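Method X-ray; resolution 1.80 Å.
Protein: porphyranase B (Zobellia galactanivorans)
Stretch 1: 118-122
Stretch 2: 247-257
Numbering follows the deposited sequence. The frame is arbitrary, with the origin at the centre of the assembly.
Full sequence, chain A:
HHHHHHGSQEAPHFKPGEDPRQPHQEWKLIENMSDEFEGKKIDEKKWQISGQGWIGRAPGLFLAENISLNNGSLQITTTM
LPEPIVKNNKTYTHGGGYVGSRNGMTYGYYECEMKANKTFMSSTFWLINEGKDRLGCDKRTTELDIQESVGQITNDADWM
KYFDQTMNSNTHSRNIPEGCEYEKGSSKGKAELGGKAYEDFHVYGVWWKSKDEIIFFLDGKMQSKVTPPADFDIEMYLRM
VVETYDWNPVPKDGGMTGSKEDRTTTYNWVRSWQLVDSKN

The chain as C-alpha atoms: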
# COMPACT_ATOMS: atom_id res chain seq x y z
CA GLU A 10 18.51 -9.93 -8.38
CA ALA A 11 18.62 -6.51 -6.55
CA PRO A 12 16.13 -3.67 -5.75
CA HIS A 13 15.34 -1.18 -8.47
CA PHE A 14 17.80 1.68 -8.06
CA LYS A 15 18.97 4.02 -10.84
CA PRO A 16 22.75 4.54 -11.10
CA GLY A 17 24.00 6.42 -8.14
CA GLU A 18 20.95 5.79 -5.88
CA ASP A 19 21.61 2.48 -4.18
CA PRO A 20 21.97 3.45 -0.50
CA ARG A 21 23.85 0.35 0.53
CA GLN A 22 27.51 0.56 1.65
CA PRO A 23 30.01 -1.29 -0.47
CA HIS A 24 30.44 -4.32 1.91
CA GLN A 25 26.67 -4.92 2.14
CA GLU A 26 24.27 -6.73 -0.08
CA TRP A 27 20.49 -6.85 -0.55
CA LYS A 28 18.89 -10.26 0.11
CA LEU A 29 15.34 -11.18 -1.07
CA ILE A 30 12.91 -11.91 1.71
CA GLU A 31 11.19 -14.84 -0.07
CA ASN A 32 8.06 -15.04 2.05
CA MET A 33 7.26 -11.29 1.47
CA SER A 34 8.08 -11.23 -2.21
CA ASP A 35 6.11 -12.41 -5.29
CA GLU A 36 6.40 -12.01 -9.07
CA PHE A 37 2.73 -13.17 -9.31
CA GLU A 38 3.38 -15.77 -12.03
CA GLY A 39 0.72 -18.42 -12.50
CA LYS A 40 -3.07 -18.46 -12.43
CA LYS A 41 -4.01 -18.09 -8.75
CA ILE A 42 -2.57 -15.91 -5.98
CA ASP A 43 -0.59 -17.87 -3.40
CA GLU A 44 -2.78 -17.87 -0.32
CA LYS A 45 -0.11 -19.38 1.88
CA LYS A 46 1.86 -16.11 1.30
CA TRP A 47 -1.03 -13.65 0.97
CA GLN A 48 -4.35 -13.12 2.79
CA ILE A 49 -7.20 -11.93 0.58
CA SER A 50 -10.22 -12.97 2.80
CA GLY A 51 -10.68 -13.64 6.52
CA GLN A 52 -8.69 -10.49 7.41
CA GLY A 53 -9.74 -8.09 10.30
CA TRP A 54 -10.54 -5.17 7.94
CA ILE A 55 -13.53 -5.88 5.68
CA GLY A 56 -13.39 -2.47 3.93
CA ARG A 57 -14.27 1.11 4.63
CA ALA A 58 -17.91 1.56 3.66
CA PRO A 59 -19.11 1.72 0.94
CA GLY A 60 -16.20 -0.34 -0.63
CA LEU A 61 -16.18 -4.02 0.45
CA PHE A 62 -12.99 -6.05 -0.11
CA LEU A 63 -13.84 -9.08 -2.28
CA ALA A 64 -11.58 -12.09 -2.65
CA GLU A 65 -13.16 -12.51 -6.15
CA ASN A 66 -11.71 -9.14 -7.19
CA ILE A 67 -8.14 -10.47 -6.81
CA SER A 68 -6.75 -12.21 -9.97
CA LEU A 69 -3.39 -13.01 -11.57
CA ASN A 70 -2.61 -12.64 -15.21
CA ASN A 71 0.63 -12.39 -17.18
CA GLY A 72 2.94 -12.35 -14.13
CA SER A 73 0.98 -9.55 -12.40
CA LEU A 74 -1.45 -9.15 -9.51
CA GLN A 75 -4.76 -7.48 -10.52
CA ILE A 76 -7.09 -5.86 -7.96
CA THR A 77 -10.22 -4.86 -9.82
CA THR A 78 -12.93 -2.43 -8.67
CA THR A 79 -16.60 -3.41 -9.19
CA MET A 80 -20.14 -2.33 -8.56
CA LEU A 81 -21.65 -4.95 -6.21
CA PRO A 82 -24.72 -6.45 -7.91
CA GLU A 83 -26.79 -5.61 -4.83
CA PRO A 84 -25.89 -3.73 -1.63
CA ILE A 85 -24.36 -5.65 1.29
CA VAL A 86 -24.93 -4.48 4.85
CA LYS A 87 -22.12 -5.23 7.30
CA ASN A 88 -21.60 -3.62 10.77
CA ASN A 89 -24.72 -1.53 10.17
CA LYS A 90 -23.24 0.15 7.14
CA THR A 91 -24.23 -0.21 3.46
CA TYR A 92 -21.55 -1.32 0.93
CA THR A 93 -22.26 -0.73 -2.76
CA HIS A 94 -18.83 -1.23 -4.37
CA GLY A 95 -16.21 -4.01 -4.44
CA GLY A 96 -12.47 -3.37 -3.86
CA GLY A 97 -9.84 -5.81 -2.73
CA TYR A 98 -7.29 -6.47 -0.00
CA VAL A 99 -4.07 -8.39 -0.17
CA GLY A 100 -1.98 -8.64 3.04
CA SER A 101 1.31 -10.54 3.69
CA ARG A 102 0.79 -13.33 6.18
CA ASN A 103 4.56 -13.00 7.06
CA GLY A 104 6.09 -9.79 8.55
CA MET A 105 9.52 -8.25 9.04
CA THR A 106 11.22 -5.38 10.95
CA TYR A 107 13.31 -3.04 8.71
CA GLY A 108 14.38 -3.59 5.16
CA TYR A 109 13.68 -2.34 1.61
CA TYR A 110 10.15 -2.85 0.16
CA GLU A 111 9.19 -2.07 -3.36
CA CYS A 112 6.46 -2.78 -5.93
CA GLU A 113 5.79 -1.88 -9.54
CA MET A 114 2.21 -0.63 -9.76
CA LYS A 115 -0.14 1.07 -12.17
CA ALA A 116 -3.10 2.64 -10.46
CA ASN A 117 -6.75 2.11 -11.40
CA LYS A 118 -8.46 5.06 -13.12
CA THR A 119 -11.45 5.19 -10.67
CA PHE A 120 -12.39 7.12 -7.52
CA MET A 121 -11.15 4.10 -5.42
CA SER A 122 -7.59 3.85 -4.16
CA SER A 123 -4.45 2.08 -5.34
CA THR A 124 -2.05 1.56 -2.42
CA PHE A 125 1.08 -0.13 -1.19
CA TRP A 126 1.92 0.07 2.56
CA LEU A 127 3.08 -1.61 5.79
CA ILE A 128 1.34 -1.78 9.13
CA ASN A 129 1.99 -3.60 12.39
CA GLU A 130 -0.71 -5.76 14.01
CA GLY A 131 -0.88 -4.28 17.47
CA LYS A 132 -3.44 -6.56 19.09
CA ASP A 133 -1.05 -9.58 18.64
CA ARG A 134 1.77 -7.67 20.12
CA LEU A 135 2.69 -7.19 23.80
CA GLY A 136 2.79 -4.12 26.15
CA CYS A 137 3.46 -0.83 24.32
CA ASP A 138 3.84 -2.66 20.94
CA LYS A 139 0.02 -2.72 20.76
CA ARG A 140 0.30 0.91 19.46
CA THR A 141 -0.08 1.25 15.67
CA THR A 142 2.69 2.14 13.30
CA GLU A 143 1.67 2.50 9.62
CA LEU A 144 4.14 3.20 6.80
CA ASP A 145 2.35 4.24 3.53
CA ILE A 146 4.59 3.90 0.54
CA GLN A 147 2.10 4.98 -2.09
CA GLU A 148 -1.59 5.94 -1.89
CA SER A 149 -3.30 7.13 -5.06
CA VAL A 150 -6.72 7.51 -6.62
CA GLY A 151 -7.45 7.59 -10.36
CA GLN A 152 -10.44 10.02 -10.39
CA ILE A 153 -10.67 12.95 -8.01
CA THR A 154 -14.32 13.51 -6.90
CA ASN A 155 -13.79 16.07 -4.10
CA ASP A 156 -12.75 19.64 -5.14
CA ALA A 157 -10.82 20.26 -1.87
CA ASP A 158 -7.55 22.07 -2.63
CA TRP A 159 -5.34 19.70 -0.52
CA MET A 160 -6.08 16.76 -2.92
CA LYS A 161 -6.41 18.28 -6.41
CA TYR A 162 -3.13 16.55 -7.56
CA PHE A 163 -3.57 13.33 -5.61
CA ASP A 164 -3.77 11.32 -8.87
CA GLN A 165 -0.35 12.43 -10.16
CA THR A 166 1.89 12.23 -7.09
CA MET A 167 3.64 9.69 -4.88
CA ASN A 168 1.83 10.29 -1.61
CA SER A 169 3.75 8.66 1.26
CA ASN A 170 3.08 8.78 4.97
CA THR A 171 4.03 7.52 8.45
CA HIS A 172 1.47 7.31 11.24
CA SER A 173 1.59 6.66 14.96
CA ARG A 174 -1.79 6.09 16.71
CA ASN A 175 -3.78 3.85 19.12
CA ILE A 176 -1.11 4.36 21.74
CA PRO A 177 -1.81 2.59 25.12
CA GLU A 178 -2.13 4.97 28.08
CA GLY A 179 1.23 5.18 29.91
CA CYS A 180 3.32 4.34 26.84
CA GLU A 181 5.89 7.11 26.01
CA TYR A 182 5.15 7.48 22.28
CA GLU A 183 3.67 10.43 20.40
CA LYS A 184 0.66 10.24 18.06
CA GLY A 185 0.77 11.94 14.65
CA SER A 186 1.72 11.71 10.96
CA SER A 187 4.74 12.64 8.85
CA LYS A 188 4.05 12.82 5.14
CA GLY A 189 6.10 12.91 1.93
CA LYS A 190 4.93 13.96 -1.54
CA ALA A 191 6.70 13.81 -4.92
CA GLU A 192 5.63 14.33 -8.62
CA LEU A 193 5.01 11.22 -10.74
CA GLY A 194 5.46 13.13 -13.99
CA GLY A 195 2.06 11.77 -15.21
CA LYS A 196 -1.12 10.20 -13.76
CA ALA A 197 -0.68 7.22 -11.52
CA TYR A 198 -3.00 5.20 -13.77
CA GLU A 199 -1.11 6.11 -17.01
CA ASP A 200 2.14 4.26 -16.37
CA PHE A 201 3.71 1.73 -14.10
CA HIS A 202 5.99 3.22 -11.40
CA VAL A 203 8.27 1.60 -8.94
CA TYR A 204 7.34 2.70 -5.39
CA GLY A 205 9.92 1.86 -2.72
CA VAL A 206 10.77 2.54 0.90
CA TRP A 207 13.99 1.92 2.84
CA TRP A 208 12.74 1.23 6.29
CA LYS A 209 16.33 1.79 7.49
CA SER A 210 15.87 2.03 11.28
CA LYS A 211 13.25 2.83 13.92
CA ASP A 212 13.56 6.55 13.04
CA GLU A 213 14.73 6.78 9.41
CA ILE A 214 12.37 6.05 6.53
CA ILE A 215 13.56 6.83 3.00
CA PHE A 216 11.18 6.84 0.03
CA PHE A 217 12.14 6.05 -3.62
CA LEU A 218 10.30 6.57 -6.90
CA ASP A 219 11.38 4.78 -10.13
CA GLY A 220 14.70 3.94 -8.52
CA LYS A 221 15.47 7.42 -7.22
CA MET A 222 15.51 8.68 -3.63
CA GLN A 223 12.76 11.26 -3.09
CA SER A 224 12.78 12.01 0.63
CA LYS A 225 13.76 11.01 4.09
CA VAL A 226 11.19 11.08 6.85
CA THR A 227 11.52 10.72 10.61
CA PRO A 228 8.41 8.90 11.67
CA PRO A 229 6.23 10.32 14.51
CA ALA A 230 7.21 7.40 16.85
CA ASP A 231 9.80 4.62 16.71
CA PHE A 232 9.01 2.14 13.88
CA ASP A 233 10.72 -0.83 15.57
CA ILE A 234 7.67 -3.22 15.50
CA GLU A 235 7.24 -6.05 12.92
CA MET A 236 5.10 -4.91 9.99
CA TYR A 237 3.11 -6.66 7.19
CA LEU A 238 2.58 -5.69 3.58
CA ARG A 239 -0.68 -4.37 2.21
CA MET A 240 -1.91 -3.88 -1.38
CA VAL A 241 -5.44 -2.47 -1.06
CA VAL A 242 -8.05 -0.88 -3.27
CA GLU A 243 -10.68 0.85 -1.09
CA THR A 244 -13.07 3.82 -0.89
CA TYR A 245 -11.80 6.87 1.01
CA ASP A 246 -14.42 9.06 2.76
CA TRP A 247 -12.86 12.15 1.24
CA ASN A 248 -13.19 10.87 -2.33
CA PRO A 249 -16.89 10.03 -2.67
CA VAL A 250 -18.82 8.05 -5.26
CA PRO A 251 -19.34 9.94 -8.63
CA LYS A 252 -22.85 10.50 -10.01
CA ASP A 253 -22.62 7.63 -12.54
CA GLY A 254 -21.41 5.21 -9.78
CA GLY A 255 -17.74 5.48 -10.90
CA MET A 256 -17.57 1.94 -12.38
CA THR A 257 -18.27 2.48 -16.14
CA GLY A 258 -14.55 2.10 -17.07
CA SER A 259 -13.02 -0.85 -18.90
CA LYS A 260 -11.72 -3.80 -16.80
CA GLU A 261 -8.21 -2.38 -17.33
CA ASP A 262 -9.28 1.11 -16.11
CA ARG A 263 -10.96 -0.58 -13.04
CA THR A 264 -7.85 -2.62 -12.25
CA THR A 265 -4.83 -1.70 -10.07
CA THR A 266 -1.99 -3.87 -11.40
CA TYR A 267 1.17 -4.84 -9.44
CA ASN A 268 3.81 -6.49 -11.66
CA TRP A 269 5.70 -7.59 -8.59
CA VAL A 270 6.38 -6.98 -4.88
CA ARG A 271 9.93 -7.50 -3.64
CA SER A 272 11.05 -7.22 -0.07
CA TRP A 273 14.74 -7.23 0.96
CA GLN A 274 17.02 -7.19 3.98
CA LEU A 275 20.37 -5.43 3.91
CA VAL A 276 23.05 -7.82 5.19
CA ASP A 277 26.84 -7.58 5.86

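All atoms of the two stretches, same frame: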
# COMPACT_ATOMS: atom_id res chain seq x y z
N LYS A 118 -7.97 3.74 -12.70
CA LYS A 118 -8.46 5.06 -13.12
C LYS A 118 -9.88 5.38 -12.55
O LYS A 118 -10.74 5.99 -13.23
CB LYS A 118 -8.51 5.03 -14.65
CG LYS A 118 -8.66 6.41 -15.25
CD LYS A 118 -8.52 6.25 -16.85
CE LYS A 118 -8.69 7.62 -17.45
NZ LYS A 118 -8.66 7.59 -18.93
N THR A 119 -10.14 4.98 -11.32
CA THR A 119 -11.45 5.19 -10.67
C THR A 119 -11.31 6.02 -9.38
O THR A 119 -10.19 6.40 -8.96
CB THR A 119 -12.16 3.86 -10.23
OG1 THR A 119 -11.62 3.39 -8.98
CG2 THR A 119 -11.99 2.75 -11.29
N PHE A 120 -12.43 6.35 -8.80
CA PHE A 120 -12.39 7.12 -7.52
C PHE A 120 -11.86 6.32 -6.32
O PHE A 120 -11.64 6.94 -5.23
CB PHE A 120 -13.83 7.64 -7.21
CG PHE A 120 -14.77 6.57 -6.66
CD1 PHE A 120 -15.12 6.58 -5.29
CD2 PHE A 120 -15.37 5.62 -7.50
CE1 PHE A 120 -15.97 5.62 -4.73
CE2 PHE A 120 -16.27 4.68 -6.98
CZ PHE A 120 -16.57 4.64 -5.58
N MET A 121 -11.68 4.99 -6.48
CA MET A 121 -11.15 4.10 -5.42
C MET A 121 -9.62 4.08 -5.46
O MET A 121 -9.03 4.52 -6.40
CB MET A 121 -11.74 2.67 -5.58
CG MET A 121 -13.25 2.77 -5.31
SD MET A 121 -14.14 1.19 -5.48
CE MET A 121 -13.40 0.09 -4.19
N SER A 122 -9.02 3.71 -4.34
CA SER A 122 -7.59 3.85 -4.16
C SER A 122 -6.75 2.80 -4.89
O SER A 122 -7.28 1.74 -5.39
CB SER A 122 -7.32 3.77 -2.63
OG SER A 122 -7.37 2.40 -2.21
N TRP A 247 -13.05 10.82 1.79
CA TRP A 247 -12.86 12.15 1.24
C TRP A 247 -12.90 12.16 -0.27
O TRP A 247 -12.77 13.23 -0.88
CB TRP A 247 -11.52 12.76 1.76
CG TRP A 247 -10.40 11.77 1.71
CD1 TRP A 247 -9.98 10.96 2.70
CD2 TRP A 247 -9.52 11.53 0.59
NE1 TRP A 247 -8.91 10.22 2.28
CE2 TRP A 247 -8.59 10.57 1.01
CE3 TRP A 247 -9.46 12.03 -0.70
CZ2 TRP A 247 -7.59 10.06 0.17
CZ3 TRP A 247 -8.44 11.52 -1.56
CH2 TRP A 247 -7.54 10.56 -1.11
N ASN A 248 -13.05 10.96 -0.88
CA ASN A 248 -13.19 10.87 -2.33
C ASN A 248 -14.48 10.05 -2.64
O ASN A 248 -14.42 8.82 -2.90
CB ASN A 248 -11.93 10.21 -2.95
CG ASN A 248 -11.70 10.66 -4.40
OD1 ASN A 248 -11.54 9.81 -5.29
ND2 ASN A 248 -11.77 12.00 -4.66
N PRO A 249 -15.63 10.73 -2.62
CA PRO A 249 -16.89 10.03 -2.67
C PRO A 249 -17.28 9.46 -4.05
O PRO A 249 -16.58 9.65 -5.05
CB PRO A 249 -17.93 11.14 -2.25
CG PRO A 249 -17.23 12.45 -2.55
CD PRO A 249 -15.79 12.19 -2.37
N VAL A 250 -18.43 8.79 -4.06
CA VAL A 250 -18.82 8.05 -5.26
C VAL A 250 -19.31 9.09 -6.31
O VAL A 250 -20.05 10.01 -5.96
CB VAL A 250 -20.05 7.16 -4.90
CG1 VAL A 250 -20.52 6.37 -6.20
CG2 VAL A 250 -19.70 6.13 -3.78
N PRO A 251 -18.87 8.99 -7.59
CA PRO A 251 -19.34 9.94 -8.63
C PRO A 251 -20.79 9.66 -9.05
O PRO A 251 -21.31 8.58 -8.78
CB PRO A 251 -18.45 9.62 -9.87
CG PRO A 251 -17.40 8.63 -9.40
CD PRO A 251 -17.88 8.01 -8.10
N LYS A 252 -21.39 10.57 -9.78
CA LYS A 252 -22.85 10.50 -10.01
C LYS A 252 -23.26 9.31 -10.89
O LYS A 252 -24.45 8.93 -10.94
CB LYS A 252 -23.29 11.84 -10.69
CG LYS A 252 -23.40 12.99 -9.66
CD LYS A 252 -23.71 14.32 -10.34
CE LYS A 252 -23.63 15.47 -9.31
NZ LYS A 252 -24.67 16.57 -9.59
N ASP A 253 -22.33 8.78 -11.68
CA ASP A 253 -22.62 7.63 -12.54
C ASP A 253 -22.30 6.29 -11.83
O ASP A 253 -22.40 5.24 -12.42
CB ASP A 253 -21.91 7.72 -13.91
CG ASP A 253 -20.36 7.58 -13.79
OD1 ASP A 253 -19.79 7.57 -12.67
OD2 ASP A 253 -19.69 7.49 -14.82
N GLY A 254 -21.87 6.36 -10.56
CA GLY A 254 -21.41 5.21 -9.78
C GLY A 254 -19.89 4.93 -9.87
O GLY A 254 -19.37 4.14 -9.08
N GLY A 255 -19.21 5.50 -10.85
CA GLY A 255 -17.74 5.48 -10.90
C GLY A 255 -17.18 4.19 -11.48
O GLY A 255 -15.94 4.06 -11.60
N MET A 256 -18.04 3.25 -11.91
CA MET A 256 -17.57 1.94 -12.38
C MET A 256 -17.85 1.62 -13.87
O MET A 256 -17.87 0.43 -14.26
CB MET A 256 -18.18 0.85 -11.50
CG MET A 256 -17.72 0.93 -10.00
SD MET A 256 -15.95 0.45 -9.92
CE MET A 256 -15.24 1.94 -9.04
N THR A 257 -17.99 2.65 -14.70
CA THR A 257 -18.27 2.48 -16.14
C THR A 257 -17.00 2.20 -16.96
O THR A 257 -17.07 1.90 -18.16
CB THR A 257 -18.94 3.75 -16.76
OG1 THR A 257 -18.02 4.88 -16.71
CG2 THR A 257 -20.16 4.06 -15.96
O HOH W 1 -12.65 6.72 -2.70
O HOH W 2 -14.54 6.30 -10.66

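The contact between these two stretches of porphyranase B illustrates how one aromatic side chain can anchor a long loop: Phe120 inserts into the curve of residues 248-256, and water rather than regular backbone pairing links the main chains. Neither stretch forms a regular helix or a clear run of strand, and the residues that touch are at least 128 positions apart in sequence. Over one face of the Phe120 ring lie Pro251 CD and Val250 CA, 3.8 and 4.1 Å from its centroid. Both carbons sit close to the ring normal, so their C-H groups, polarised by the adjacent backbone nitrogen, can engage the pi cloud.

Pro251 also opens a type I turn, closed by Gly254 N donating to Pro251 O (2.9 Å), while Gly255 N is held by Asp253 OD1 (2.8 Å). The turn brings the chain back to the ring, where Gly255 matters sterically: an ideal CB there would stand 2.7 Å from Phe120 CD2, a clash. Beyond it, the flexible thioether of Met256 bends inward, placing its CE 3.6 Å from Phe120 CE2 and 3.8 Å from Met121 SD.

Water bridges some of the backbone groups beside this apolar cluster. One water accepts from Phe120 N and donates to Gly255 O, both at 2.8 Å.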